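Local coordinates for protein prephenate dehydrogenase (Aquifex aeolicus, PDB 2G5C) that probably catalyses the NAD(+)-dependent oxidative decarboxylation of prephenate to 4-hydroxyphenylpyruvate, a step in the biosynthesis of tyrosine, at residues L68-P71 and V72-R76; V92-G96 and S97-K101. All coordinates share one frame; numbering follows the deposited sequence.

Contact 1 (L68-P71 and V72-R76); sequences LSSP and VRTFR. With NAD (nicotinamide-adenine-dinucleotide), chain E.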
ATOM      1  N   LEU A  68     -11.265  -7.098  27.217  1.00 23.56           N
ATOM      2  CA  LEU A  68     -10.306  -8.080  26.740  1.00 22.53           C
ATOM      3  C   LEU A  68      -9.440  -7.410  25.673  1.00 23.49           C
ATOM      4  O   LEU A  68      -9.923  -7.039  24.595  1.00 21.37           O
ATOM      5  CB  LEU A  68     -11.043  -9.294  26.170  1.00 22.14           C
ATOM      6  CG  LEU A  68     -11.945 -10.008  27.186  1.00 22.22           C
ATOM      7  CD1 LEU A  68     -12.678 -11.146  26.504  1.00 22.04           C
ATOM      8  CD2 LEU A  68     -11.112 -10.534  28.345  1.00 19.79           C
ATOM      9  N   SER A  69      -8.160  -7.254  25.992  1.00 22.34           N
ATOM     10  CA  SER A  69      -7.219  -6.592  25.103  1.00 23.60           C
ATOM     11  C   SER A  69      -5.955  -7.411  24.898  1.00 24.14           C
ATOM     12  O   SER A  69      -4.897  -6.872  24.582  1.00 25.74           O
ATOM     13  CB  SER A  69      -6.867  -5.226  25.683  1.00 24.28           C
ATOM     14  OG  SER A  69      -8.048  -4.550  26.082  1.00 27.69           O
ATOM     15  N   SER A  70      -6.074  -8.718  25.094  1.00 24.54           N
ATOM     16  CA  SER A  70      -4.962  -9.636  24.912  1.00 23.60           C
ATOM     17  C   SER A  70      -5.159 -10.302  23.549  1.00 24.48           C
ATOM     18  O   SER A  70      -6.105  -9.984  22.832  1.00 21.42           O
ATOM     19  CB  SER A  70      -4.972 -10.689  26.028  1.00 24.38           C
ATOM     20  OG  SER A  70      -6.235 -11.335  26.109  1.00 23.70           O
ATOM     21  N   PRO A  71      -4.256 -11.210  23.158  1.00 24.46           N
ATOM     22  CA  PRO A  71      -4.440 -11.858  21.855  1.00 25.49           C
ATOM     23  C   PRO A  71      -5.760 -12.630  21.797  1.00 27.30           C
ATOM     24  O   PRO A  71      -6.155 -13.280  22.770  1.00 27.84           O
ATOM     25  CB  PRO A  71      -3.217 -12.763  21.755  1.00 26.96           C
ATOM     26  CG  PRO A  71      -2.162 -11.943  22.451  1.00 25.97           C
ATOM     27  CD  PRO A  71      -2.902 -11.458  23.682  1.00 25.64           C
ATOM     28  N   VAL A  72      -6.454 -12.553  20.666  1.00 26.58           N
ATOM     29  CA  VAL A  72      -7.729 -13.251  20.532  1.00 27.14           C
ATOM     30  C   VAL A  72      -7.615 -14.731  20.899  1.00 27.49           C
ATOM     31  O   VAL A  72      -8.566 -15.326  21.405  1.00 28.30           O
ATOM     32  CB  VAL A  72      -8.297 -13.116  19.094  1.00 27.99           C
ATOM     33  CG1 VAL A  72      -9.452 -14.087  18.889  1.00 26.43           C
ATOM     34  CG2 VAL A  72      -8.783 -11.692  18.871  1.00 25.96           C
ATOM     35  N   ARG A  73      -6.454 -15.324  20.645  1.00 28.72           N
ATOM     36  CA  ARG A  73      -6.234 -16.731  20.970  1.00 29.44           C
ATOM     37  C   ARG A  73      -6.407 -16.995  22.462  1.00 27.46           C
ATOM     38  O   ARG A  73      -6.668 -18.123  22.865  1.00 27.10           O
ATOM     39  CB  ARG A  73      -4.822 -17.162  20.564  1.00 34.18           C
ATOM     40  CG  ARG A  73      -4.637 -17.494  19.092  1.00 41.35           C
ATOM     41  CD  ARG A  73      -5.320 -18.810  18.711  1.00 45.81           C
ATOM     42  NE  ARG A  73      -4.967 -19.234  17.356  1.00 48.16           N
ATOM     43  CZ  ARG A  73      -3.758 -19.656  16.993  1.00 50.84           C
ATOM     44  NH1 ARG A  73      -2.774 -19.720  17.881  1.00 51.28           N
ATOM     45  NH2 ARG A  73      -3.528 -20.012  15.736  1.00 52.88           N
ATOM     46  N   THR A  74      -6.262 -15.956  23.277  1.00 26.28           N
ATOM     47  CA  THR A  74      -6.373 -16.106  24.729  1.00 25.13           C
ATOM     48  C   THR A  74      -7.760 -15.846  25.303  1.00 25.37           C
ATOM     49  O   THR A  74      -8.019 -16.141  26.473  1.00 25.39           O
ATOM     50  CB  THR A  74      -5.384 -15.173  25.463  1.00 23.73           C
ATOM     51  OG1 THR A  74      -5.761 -13.805  25.255  1.00 23.07           O
ATOM     52  CG2 THR A  74      -3.971 -15.391  24.954  1.00 23.42           C
ATOM     53  N   PHE A  75      -8.645 -15.292  24.487  1.00 25.18           N
ATOM     54  CA  PHE A  75      -9.993 -14.971  24.933  1.00 26.80           C
ATOM     55  C   PHE A  75     -10.774 -16.149  25.512  1.00 27.86           C
ATOM     56  O   PHE A  75     -11.311 -16.053  26.615  1.00 27.69           O
ATOM     57  CB  PHE A  75     -10.786 -14.343  23.782  1.00 25.43           C
ATOM     58  CG  PHE A  75     -10.370 -12.928  23.451  1.00 25.55           C
ATOM     59  CD1 PHE A  75      -9.110 -12.448  23.809  1.00 24.63           C
ATOM     60  CD2 PHE A  75     -11.235 -12.086  22.758  1.00 24.13           C
ATOM     61  CE1 PHE A  75      -8.716 -11.149  23.482  1.00 23.60           C
ATOM     62  CE2 PHE A  75     -10.856 -10.787  22.425  1.00 24.56           C
ATOM     63  CZ  PHE A  75      -9.592 -10.315  22.787  1.00 24.36           C
ATOM     64  N   ARG A  76     -10.838 -17.254  24.779  1.00 29.32           N
ATOM     65  CA  ARG A  76     -11.591 -18.413  25.251  1.00 32.29           C
ATOM     66  C   ARG A  76     -11.098 -18.961  26.592  1.00 33.08           C
ATOM     67  O   ARG A  76     -11.906 -19.259  27.474  1.00 33.93           O
ATOM     68  CB  ARG A  76     -11.586 -19.513  24.185  1.00 32.83           C
ATOM     69  CG  ARG A  76     -12.364 -19.146  22.923  1.00 33.32           C
ATOM     70  CD  ARG A  76     -12.381 -20.294  21.925  1.00 36.47           C
ATOM     71  NE  ARG A  76     -13.172 -20.003  20.727  1.00 38.09           N
ATOM     72  CZ  ARG A  76     -12.807 -19.164  19.760  1.00 37.74           C
ATOM     73  NH1 ARG A  76     -11.656 -18.516  19.831  1.00 38.01           N
ATOM     74  NH2 ARG A  76     -13.597 -18.980  18.712  1.00 38.09           N
TER
HETATM   75  PA  NAD E3686       0.272  -5.955  22.507  1.00 33.72           P
HETATM   76  O1A NAD E3686       0.718  -4.556  22.598  1.00 31.02           O
HETATM   77  O2A NAD E3686       1.324  -6.968  22.109  1.00 30.42           O
HETATM   78  O5B NAD E3686      -0.378  -6.311  23.917  1.00 32.16           O
HETATM   79  C5B NAD E3686      -0.890  -7.592  24.146  1.00 31.31           C
HETATM   80  C4B NAD E3686      -0.796  -7.901  25.629  1.00 28.47           C
HETATM   81  O4B NAD E3686      -1.290  -9.208  25.756  1.00 30.43           O
HETATM   82  C3B NAD E3686       0.658  -7.947  26.153  1.00 30.82           C
HETATM   83  O3B NAD E3686       0.885  -7.007  27.195  1.00 29.46           O
HETATM   84  C2B NAD E3686       0.828  -9.411  26.567  1.00 31.01           C
HETATM   85  O2B NAD E3686       1.717  -9.654  27.637  1.00 30.47           O
HETATM   86  C1B NAD E3686      -0.615  -9.760  26.847  1.00 30.12           C
HETATM   87  N9A NAD E3686      -1.011 -11.177  26.924  1.00 30.09           N
HETATM   88  C8A NAD E3686      -0.644 -12.233  26.124  1.00 27.82           C
HETATM   89  N7A NAD E3686      -1.257 -13.344  26.568  1.00 30.08           N
HETATM   90  C5A NAD E3686      -2.014 -13.020  27.640  1.00 30.74           C
HETATM   91  C6A NAD E3686      -2.859 -13.738  28.500  1.00 28.94           C
HETATM   92  N6A NAD E3686      -3.050 -15.036  28.338  1.00 30.57           N
HETATM   93  N1A NAD E3686      -3.509 -13.076  29.542  1.00 30.91           N
HETATM   94  C2A NAD E3686      -3.327 -11.707  29.738  1.00 30.49           C
HETATM   95  N3A NAD E3686      -2.493 -10.987  28.893  1.00 33.27           N
HETATM   96  C4A NAD E3686      -1.857 -11.646  27.868  1.00 30.27           C
HETATM   97  O3  NAD E3686      -0.986  -6.118  21.475  1.00 33.51           O
HETATM   98  PN  NAD E3686      -2.038  -4.970  21.078  1.00 35.85           P
HETATM   99  O1N NAD E3686      -2.258  -4.110  22.257  1.00 33.26           O
HETATM  100  O2N NAD E3686      -1.530  -4.294  19.854  1.00 36.82           O
HETATM  101  O5D NAD E3686      -3.416  -5.699  20.657  1.00 39.31           O
HETATM  102  C5D NAD E3686      -4.171  -6.447  21.590  1.00 37.72           C
HETATM  103  C4D NAD E3686      -5.509  -6.953  21.006  1.00 36.50           C
HETATM  104  O4D NAD E3686      -6.148  -5.909  20.289  1.00 37.28           O
HETATM  105  C3D NAD E3686      -5.482  -8.159  20.057  1.00 37.26           C
HETATM  106  O3D NAD E3686      -6.464  -9.102  20.494  1.00 36.27           O
HETATM  107  C2D NAD E3686      -5.813  -7.615  18.676  1.00 37.35           C
HETATM  108  O2D NAD E3686      -6.555  -8.533  17.878  1.00 34.62           O
HETATM  109  C1D NAD E3686      -6.557  -6.322  19.001  1.00 36.28           C
HETATM  110  N1N NAD E3686      -6.359  -5.176  18.060  1.00 37.05           N
HETATM  111  C2N NAD E3686      -5.056  -4.779  17.768  1.00 37.34           C
HETATM  112  C3N NAD E3686      -4.833  -3.709  16.891  1.00 38.73           C
HETATM  113  C7N NAD E3686      -3.423  -3.293  16.588  1.00 39.37           C
HETATM  114  O7N NAD E3686      -3.240  -2.246  15.728  1.00 41.08           O
HETATM  115  N7N NAD E3686      -2.361  -3.883  17.108  1.00 39.82           N
HETATM  116  C4N NAD E3686      -5.952  -3.047  16.313  1.00 38.80           C
HETATM  117  C5N NAD E3686      -7.269  -3.459  16.617  1.00 37.80           C
HETATM  118  C6N NAD E3686      -7.460  -4.535  17.500  1.00 38.49           C
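Thr-74 reaches back from near the start of helix 72-85 to the loop that leads into it. Its CB lies near Pro-71 O on one hand and the adenine amino group of NAD on the other, and there the side chain divides. The methyl Thr-74 CG2 packs 3.5 Å from NAD N6A. With chi1 at 67°, OG1 falls between the backbone N and the carbonyl carbon, which turns it to Pro-71. Thr-74 OG1 donates to Pro-71 O at 2.6 Å, in the carbonyl plane, and accepts from Ser-70 OG at 2.7 Å. Pro-71 O takes a second bond, from Thr-74 N at 2.7 Å, that comes from above the carbonyl plane. A branched hydroxyl residue suits the place, giving a methyl to the cofactor and a hydroxyl to the loop. A valine here would remove that hydroxyl, probably leaving Ser-70 OG without its acceptor and Pro-71 O with one bond fewer. Ser-70 O accepts a hydrogen bond from NAD O3D at 2.5 Å, while Pro-71 CD lies 3.4 Å from NAD C8A, the compact apolar ring edging the adenine. The Phe-75 ring lies between Leu-68 CB on one face, a CH-pi contact 4.0 Å from the ring centroid, and Val-72 CA on the other, and Ser-70 O meets its edge near CE1. Leu-68 ends strand 65-68 and also packs on Val-7 of strand 3-7 and Val-92 of strand 91-94. Phe-75 rests on Leu-102 and Leu-106 of helix 101-110, and Arg-73 forms a salt bridge with Glu-264 of the second subunit.

Contact 2 (V92-G96 and S97-K101); sequences VTDQG and SVKGK. With NAD (nicotinamide-adenine-dinucleotide), chain E.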
ATOM      1  N   VAL A  92     -18.527  -7.697  30.173  1.00 25.39           N
ATOM      2  CA  VAL A  92     -17.276  -8.059  29.513  1.00 25.58           C
ATOM      3  C   VAL A  92     -17.349  -7.784  28.016  1.00 25.92           C
ATOM      4  O   VAL A  92     -18.242  -8.281  27.333  1.00 23.71           O
ATOM      5  CB  VAL A  92     -16.940  -9.553  29.706  1.00 25.08           C
ATOM      6  CG1 VAL A  92     -15.632  -9.888  28.986  1.00 25.29           C
ATOM      7  CG2 VAL A  92     -16.831  -9.879  31.190  1.00 27.07           C
ATOM      8  N   THR A  93     -16.400  -6.996  27.514  1.00 24.24           N
ATOM      9  CA  THR A  93     -16.361  -6.663  26.093  1.00 24.30           C
ATOM     10  C   THR A  93     -14.910  -6.793  25.617  1.00 23.87           C
ATOM     11  O   THR A  93     -14.008  -6.953  26.435  1.00 21.64           O
ATOM     12  CB  THR A  93     -16.928  -5.228  25.856  1.00 24.41           C
ATOM     13  OG1 THR A  93     -17.112  -4.998  24.453  1.00 26.67           O
ATOM     14  CG2 THR A  93     -16.000  -4.175  26.438  1.00 27.22           C
ATOM     15  N   ASP A  94     -14.673  -6.744  24.308  1.00 23.11           N
ATOM     16  CA  ASP A  94     -13.307  -6.901  23.810  1.00 24.38           C
ATOM     17  C   ASP A  94     -12.865  -5.894  22.744  1.00 24.63           C
ATOM     18  O   ASP A  94     -13.595  -4.966  22.384  1.00 24.47           O
ATOM     19  CB  ASP A  94     -13.115  -8.327  23.270  1.00 24.71           C
ATOM     20  CG  ASP A  94     -13.835  -8.558  21.933  1.00 29.17           C
ATOM     21  OD1 ASP A  94     -15.051  -8.260  21.836  1.00 29.74           O
ATOM     22  OD2 ASP A  94     -13.184  -9.047  20.980  1.00 27.96           O
ATOM     23  N   GLN A  95     -11.644  -6.095  22.258  1.00 25.93           N
ATOM     24  CA  GLN A  95     -11.043  -5.255  21.227  1.00 25.53           C
ATOM     25  C   GLN A  95     -10.534  -6.127  20.085  1.00 24.88           C
ATOM     26  O   GLN A  95      -9.963  -5.620  19.120  1.00 28.32           O
ATOM     27  CB  GLN A  95      -9.865  -4.464  21.806  1.00 26.20           C
ATOM     28  CG  GLN A  95     -10.264  -3.343  22.740  1.00 26.98           C
ATOM     29  CD  GLN A  95      -9.113  -2.401  23.042  1.00 25.72           C
ATOM     30  OE1 GLN A  95      -8.340  -2.617  23.976  1.00 26.24           O
ATOM     31  NE2 GLN A  95      -8.989  -1.353  22.238  1.00 24.01           N
ATOM     32  N   GLY A  96     -10.735  -7.436  20.204  1.00 23.27           N
ATOM     33  CA  GLY A  96     -10.277  -8.368  19.184  1.00 23.52           C
ATOM     34  C   GLY A  96     -10.541  -7.908  17.759  1.00 23.77           C
ATOM     35  O   GLY A  96     -11.565  -7.281  17.491  1.00 23.31           O
ATOM     36  N   SER A  97      -9.615  -8.224  16.856  1.00 22.97           N
ATOM     37  CA  SER A  97      -9.724  -7.845  15.448  1.00 24.79           C
ATOM     38  C   SER A  97     -10.739  -8.710  14.721  1.00 23.38           C
ATOM     39  O   SER A  97     -11.245  -8.334  13.663  1.00 25.09           O
ATOM     40  CB  SER A  97      -8.365  -7.983  14.749  1.00 23.97           C
ATOM     41  OG  SER A  97      -7.407  -7.095  15.293  1.00 31.97           O
ATOM     42  N   VAL A  98     -11.010  -9.885  15.277  1.00 22.45           N
ATOM     43  CA  VAL A  98     -11.973 -10.799  14.683  1.00 22.72           C
ATOM     44  C   VAL A  98     -13.163 -11.002  15.617  1.00 21.80           C
ATOM     45  O   VAL A  98     -13.042 -10.899  16.836  1.00 20.88           O
ATOM     46  CB  VAL A  98     -11.340 -12.183  14.373  1.00 23.84           C
ATOM     47  CG1 VAL A  98     -10.171 -12.021  13.407  1.00 22.06           C
ATOM     48  CG2 VAL A  98     -10.879 -12.849  15.658  1.00 23.70           C
ATOM     49  N   LYS A  99     -14.317 -11.274  15.027  1.00 22.73           N
ATOM     50  CA  LYS A  99     -15.534 -11.509  15.787  1.00 21.94           C
ATOM     51  C   LYS A  99     -16.019 -12.881  15.334  1.00 22.87           C
ATOM     52  O   LYS A  99     -15.442 -13.896  15.712  1.00 22.66           O
ATOM     53  CB  LYS A  99     -16.565 -10.418  15.474  1.00 21.96           C
ATOM     54  CG  LYS A  99     -16.130  -8.997  15.872  1.00 21.73           C
ATOM     55  CD  LYS A  99     -16.440  -8.649  17.341  1.00 22.46           C
ATOM     56  CE  LYS A  99     -15.554  -9.382  18.354  1.00 24.32           C
ATOM     57  NZ  LYS A  99     -14.173  -8.808  18.481  1.00 25.01           N
ATOM     58  N   GLY A 100     -17.054 -12.912  14.505  1.00 25.24           N
ATOM     59  CA  GLY A 100     -17.553 -14.183  14.010  1.00 24.66           C
ATOM     60  C   GLY A 100     -17.834 -15.194  15.100  1.00 26.43           C
ATOM     61  O   GLY A 100     -18.466 -14.873  16.105  1.00 24.69           O
ATOM     62  N   LYS A 101     -17.350 -16.417  14.901  1.00 29.16           N
ATOM     63  CA  LYS A 101     -17.560 -17.499  15.856  1.00 31.91           C
ATOM     64  C   LYS A 101     -17.111 -17.167  17.277  1.00 32.17           C
ATOM     65  O   LYS A 101     -17.690 -17.658  18.250  1.00 31.98           O
ATOM     66  CB  LYS A 101     -16.846 -18.766  15.383  1.00 35.29           C
ATOM     67  CG  LYS A 101     -17.149 -19.984  16.235  1.00 38.33           C
ATOM     68  CD  LYS A 101     -16.569 -21.250  15.630  1.00 41.71           C
ATOM     69  CE  LYS A 101     -17.058 -22.481  16.381  1.00 44.34           C
ATOM     70  NZ  LYS A 101     -18.549 -22.594  16.346  1.00 43.62           N
TER
HETATM   71  PA  NAD E3686       0.272  -5.955  22.507  1.00 33.72           P
HETATM   72  O1A NAD E3686       0.718  -4.556  22.598  1.00 31.02           O
HETATM   73  O2A NAD E3686       1.324  -6.968  22.109  1.00 30.42           O
HETATM   74  O5B NAD E3686      -0.378  -6.311  23.917  1.00 32.16           O
HETATM   75  C5B NAD E3686      -0.890  -7.592  24.146  1.00 31.31           C
HETATM   76  C4B NAD E3686      -0.796  -7.901  25.629  1.00 28.47           C
HETATM   77  O4B NAD E3686      -1.290  -9.208  25.756  1.00 30.43           O
HETATM   78  C3B NAD E3686       0.658  -7.947  26.153  1.00 30.82           C
HETATM   79  O3B NAD E3686       0.885  -7.007  27.195  1.00 29.46           O
HETATM   80  C2B NAD E3686       0.828  -9.411  26.567  1.00 31.01           C
HETATM   81  O2B NAD E3686       1.717  -9.654  27.637  1.00 30.47           O
HETATM   82  C1B NAD E3686      -0.615  -9.760  26.847  1.00 30.12           C
HETATM   83  N9A NAD E3686      -1.011 -11.177  26.924  1.00 30.09           N
HETATM   84  C8A NAD E3686      -0.644 -12.233  26.124  1.00 27.82           C
HETATM   85  N7A NAD E3686      -1.257 -13.344  26.568  1.00 30.08           N
HETATM   86  C5A NAD E3686      -2.014 -13.020  27.640  1.00 30.74           C
HETATM   87  C6A NAD E3686      -2.859 -13.738  28.500  1.00 28.94           C
HETATM   88  N6A NAD E3686      -3.050 -15.036  28.338  1.00 30.57           N
HETATM   89  N1A NAD E3686      -3.509 -13.076  29.542  1.00 30.91           N
HETATM   90  C2A NAD E3686      -3.327 -11.707  29.738  1.00 30.49           C
HETATM   91  N3A NAD E3686      -2.493 -10.987  28.893  1.00 33.27           N
HETATM   92  C4A NAD E3686      -1.857 -11.646  27.868  1.00 30.27           C
HETATM   93  O3  NAD E3686      -0.986  -6.118  21.475  1.00 33.51           O
HETATM   94  PN  NAD E3686      -2.038  -4.970  21.078  1.00 35.85           P
HETATM   95  O1N NAD E3686      -2.258  -4.110  22.257  1.00 33.26           O
HETATM   96  O2N NAD E3686      -1.530  -4.294  19.854  1.00 36.82           O
HETATM   97  O5D NAD E3686      -3.416  -5.699  20.657  1.00 39.31           O
HETATM   98  C5D NAD E3686      -4.171  -6.447  21.590  1.00 37.72           C
HETATM   99  C4D NAD E3686      -5.509  -6.953  21.006  1.00 36.50           C
HETATM  100  O4D NAD E3686      -6.148  -5.909  20.289  1.00 37.28           O
HETATM  101  C3D NAD E3686      -5.482  -8.159  20.057  1.00 37.26           C
HETATM  102  O3D NAD E3686      -6.464  -9.102  20.494  1.00 36.27           O
HETATM  103  C2D NAD E3686      -5.813  -7.615  18.676  1.00 37.35           C
HETATM  104  O2D NAD E3686      -6.555  -8.533  17.878  1.00 34.62           O
HETATM  105  C1D NAD E3686      -6.557  -6.322  19.001  1.00 36.28           C
HETATM  106  N1N NAD E3686      -6.359  -5.176  18.060  1.00 37.05           N
HETATM  107  C2N NAD E3686      -5.056  -4.779  17.768  1.00 37.34           C
HETATM  108  C3N NAD E3686      -4.833  -3.709  16.891  1.00 38.73           C
HETATM  109  C7N NAD E3686      -3.423  -3.293  16.588  1.00 39.37           C
HETATM  110  O7N NAD E3686      -3.240  -2.246  15.728  1.00 41.08           O
HETATM  111  N7N NAD E3686      -2.361  -3.883  17.108  1.00 39.82           N
HETATM  112  C4N NAD E3686      -5.952  -3.047  16.313  1.00 38.80           C
HETATM  113  C5N NAD E3686      -7.269  -3.459  16.617  1.00 37.80           C
HETATM  114  C6N NAD E3686      -7.460  -4.535  17.500  1.00 38.49           C
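Asp-94 and Lys-99 approach from opposite directions and meet in a buried salt bridge across the turn. Lys-99 NZ lies 2.7 Å from Asp-94 OD2, on the syn side and 16° out of the carboxylate plane. Bends at chi2, chi3 and chi4 curl the lysine back on itself, and Lys-99 NZ thereby also bonds to Val-98 O at 2.9 Å, from above that carbonyl plane. Gly-117 O is a further acceptor, and Gly-117 N bonds to Asp-94 OD1, fixing the carboxylate from its other oxygen. A long flexible chain suits this place because it can fold over and still carry a charge to the aspartate. Gly-96 N gives OD2 a weak bond as well; a side chain at Gly-96 would run into that oxygen. Next to it, Ser-97 faces the cofactor: its N, at 3.2 Å, and its OG, at 3.1 Å, both bond to NAD O2D, a small hydroxyl residue serving the nicotinamide ribose. Gln-95 O lies 3.2 Å from NAD C6N, and the Gln-95 side-chain amide is hydrogen-bonded to Tyr-136 and Ser-69. The turn leaves strand 91-94, flanked by strands 65-68 and 114-120, for helix 101-110; Asp-94 packs on Phe-75 of helix 72-85, and Val-98 touches Ile-233 of helix 227-236.

Overall arrangement
From the N terminus, strand 65-68 runs into the loop of contact 1, which closes at the start of helix 72-85. That helix returns the chain to strand 91-94, parallel to and beside 65-68, in a beta-alpha-beta crossover; contact 2 then shapes the loop to helix 101-110. The two are in series, neither nested nor crossed, yet they touch. Leu-68 N and Thr-93 O are probably hydrogen-bonded between the strands, and Val-72 CG2 packs on Gly-96 CA. Both loops lie at strand ends of the Rossmann-type nucleotide-binding fold, where they jointly hold the nicotinamide ribose of NAD, while contact 1 also borders the adenine.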